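PDB 6UUK: muramoyltetrapeptide carboxypeptidase from Oxalobacter formigenes OXCC13, which probably acts as a serine-type carboxypeptidase of the S66 family, trimming the terminal residue from muramoyl tetrapeptides of the cell wall. Local coordinates for residues L132-D137 / T232-D237. Numbering follows the deposited sequence.
Sequences LLHDLD and TPWMPD
Trp-234 reaches across from the 232-237 loop and presents a face of its indole to Leu-133 and an edge to His-134, and the whole contact turns on this one ring. Over one face sits Leu-133: its CD1 stands above the five-membered ring, 3.6 Å from the centroid and 8° off the normal, a nearly vertical CH-pi contact. Leu-133 CB covers the benzo half, 3.6 Å from Trp-234 CZ2, the two side chains running past each other in opposite directions. Leu-133 CG is anti to the carbonyl carbon and beside the backbone N (chi1 -73°), which lays the isobutyl group along the indole, and the backbone is close too, Leu-133 O being 3.4 Å from Trp-234 CH2. His-134 meets the rim instead: Trp-234 CZ2 points at the imidazole face, 3.7 Å from His-134 CE1. The pair is T-shaped, its planes at 71°. Both rings also have a polar mate on the second subunit, where Glu-264 accepts a hydrogen bond from Trp-234 NE1 and is weakly bonded to His-134 NE2. Replacing Trp-234 by an alanine would remove the indole, and is likely to leave Leu-133 CD1 without its aromatic surface, the His-134 face without its edge-on partner and Glu-264 of the second subunit without the indole N-H. Within the chain, Ala-160 of helix 155-163 packs on the indole and Val-156 on Leu-133. Away from the predicted catalytic residues, this is loop-to-loop packing between the N-terminal and C-terminal LD-carboxypeptidase regions, at the interface with the second subunit.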
loop_
_atom_site.group_PDB
_atom_site.type_symbol
_atom_site.label_atom_id
_atom_site.label_comp_id
_atom_site.label_asym_id
_atom_site.label_seq_id
_atom_site.Cartn_x
_atom_site.Cartn_y
_atom_site.Cartn_z
ATOM N N LEU B 132 7.770 15.566 0.038
ATOM C CA LEU B 132 8.513 16.646 0.673
ATOM C C LEU B 132 8.711 16.410 2.166
ATOM O O LEU B 132 8.846 17.370 2.933
ATOM C CB LEU B 132 7.817 17.990 0.438
ATOM C CG LEU B 132 6.285 18.015 0.468
ATOM C CD1 LEU B 132 5.744 18.026 1.891
ATOM C CD2 LEU B 132 5.756 19.205 -0.315
ATOM N N LEU B 133 8.744 15.147 2.599
ATOM C CA LEU B 133 8.985 14.864 4.010
ATOM C C LEU B 133 10.375 15.316 4.443
ATOM O O LEU B 133 10.561 15.729 5.593
ATOM C CB LEU B 133 8.803 13.372 4.288
ATOM C CG LEU B 133 7.366 12.847 4.293
ATOM C CD1 LEU B 133 7.351 11.342 4.491
ATOM C CD2 LEU B 133 6.550 13.539 5.374
ATOM N N HIS B 134 11.356 15.249 3.542
ATOM C CA HIS B 134 12.706 15.689 3.866
ATOM C C HIS B 134 12.890 17.191 3.704
ATOM O O HIS B 134 13.822 17.754 4.289
ATOM C CB HIS B 134 13.723 14.947 2.996
ATOM C CG HIS B 134 13.698 13.461 3.175
ATOM N ND1 HIS B 134 14.300 12.831 4.242
ATOM C CD2 HIS B 134 13.145 12.481 2.422
ATOM C CE1 HIS B 134 14.118 11.526 4.140
ATOM N NE2 HIS B 134 13.421 11.287 3.044
ATOM N N ASP B 135 12.030 17.852 2.923
ATOM C CA ASP B 135 12.134 19.299 2.773
ATOM C C ASP B 135 11.633 20.028 4.012
ATOM O O ASP B 135 12.065 21.155 4.285
ATOM C CB ASP B 135 11.355 19.759 1.541
ATOM C CG ASP B 135 11.875 19.146 0.257
ATOM O OD1 ASP B 135 13.087 18.852 0.186
ATOM O OD2 ASP B 135 11.073 18.960 -0.682
ATOM N N LEU B 136 10.732 19.411 4.768
ATOM C CA LEU B 136 10.165 20.023 5.958
ATOM C C LEU B 136 11.057 19.772 7.169
ATOM O O LEU B 136 11.915 18.886 7.171
ATOM C CB LEU B 136 8.761 19.479 6.226
ATOM C CG LEU B 136 7.806 19.418 5.033
ATOM C CD1 LEU B 136 6.486 18.786 5.433
ATOM C CD2 LEU B 136 7.586 20.793 4.431
ATOM N N ASP B 137 10.837 20.571 8.210
ATOM C CA ASP B 137 11.541 20.444 9.484
ATOM C C ASP B 137 10.479 20.202 10.554
ATOM O O ASP B 137 9.935 21.148 11.130
ATOM C CB ASP B 137 12.379 21.689 9.781
ATOM C CG ASP B 137 13.273 21.516 10.996
ATOM O OD1 ASP B 137 13.335 20.394 11.539
ATOM O OD2 ASP B 137 13.913 22.507 11.407
ATOM N N THR B 232 9.098 2.720 7.206
ATOM C CA THR B 232 9.719 4.028 7.086
ATOM C C THR B 232 9.994 4.622 8.464
ATOM O O THR B 232 9.260 4.354 9.421
ATOM C CB THR B 232 8.818 4.973 6.296
ATOM O OG1 THR B 232 7.665 5.301 7.080
ATOM C CG2 THR B 232 8.367 4.314 5.002
ATOM N N PRO B 233 11.049 5.432 8.595
ATOM C CA PRO B 233 11.325 6.081 9.888
ATOM C C PRO B 233 10.276 7.098 10.302
ATOM O O PRO B 233 10.352 7.612 11.425
ATOM C CB PRO B 233 12.686 6.758 9.661
ATOM C CG PRO B 233 13.279 6.057 8.479
ATOM C CD PRO B 233 12.116 5.687 7.614
ATOM N N TRP B 234 9.307 7.409 9.439
ATOM C CA TRP B 234 8.266 8.368 9.777
ATOM C C TRP B 234 7.108 7.743 10.544
ATOM O O TRP B 234 6.222 8.475 10.998
ATOM C CB TRP B 234 7.737 9.036 8.506
ATOM C CG TRP B 234 8.813 9.553 7.600
ATOM C CD1 TRP B 234 9.307 8.942 6.485
ATOM C CD2 TRP B 234 9.533 10.784 7.736
ATOM N NE1 TRP B 234 10.289 9.717 5.916
ATOM C CE2 TRP B 234 10.446 10.854 6.665
ATOM C CE3 TRP B 234 9.493 11.835 8.658
ATOM C CZ2 TRP B 234 11.312 11.931 6.491
ATOM C CZ3 TRP B 234 10.353 12.904 8.483
ATOM C CH2 TRP B 234 11.250 12.944 7.409
HETATM N N MSE B 235 7.092 6.422 10.698
HETATM C CA MSE B 235 6.050 5.747 11.462
HETATM C C MSE B 235 6.247 5.950 12.961
HETATM O O MSE B 235 7.301 5.621 13.505
HETATM C CB MSE B 235 6.026 4.251 11.136
HETATM C CG MSE B 235 5.148 3.426 12.066
HETATM SE SE MSE B 235 3.236 3.692 11.782
HETATM C CE MSE B 235 2.997 2.551 10.219
ATOM N N PRO B 236 5.234 6.502 13.627
ATOM C CA PRO B 236 5.344 6.726 15.071
ATOM C C PRO B 236 5.457 5.409 15.822
ATOM O O PRO B 236 4.954 4.372 15.388
ATOM C CB PRO B 236 4.046 7.463 15.420
ATOM C CG PRO B 236 3.568 8.034 14.126
ATOM C CD PRO B 236 3.986 7.055 13.074
ATOM N N ASP B 237 6.135 5.467 16.964
ATOM C CA ASP B 237 6.373 4.292 17.795
ATOM C C ASP B 237 5.502 4.368 19.048
ATOM O O ASP B 237 5.978 4.487 20.182
ATOM C CB ASP B 237 7.852 4.187 18.144
ATOM C CG ASP B 237 8.217 2.848 18.752
ATOM O OD1 ASP B 237 7.331 1.977 18.916
ATOM O OD2 ASP B 237 9.409 2.666 19.060
#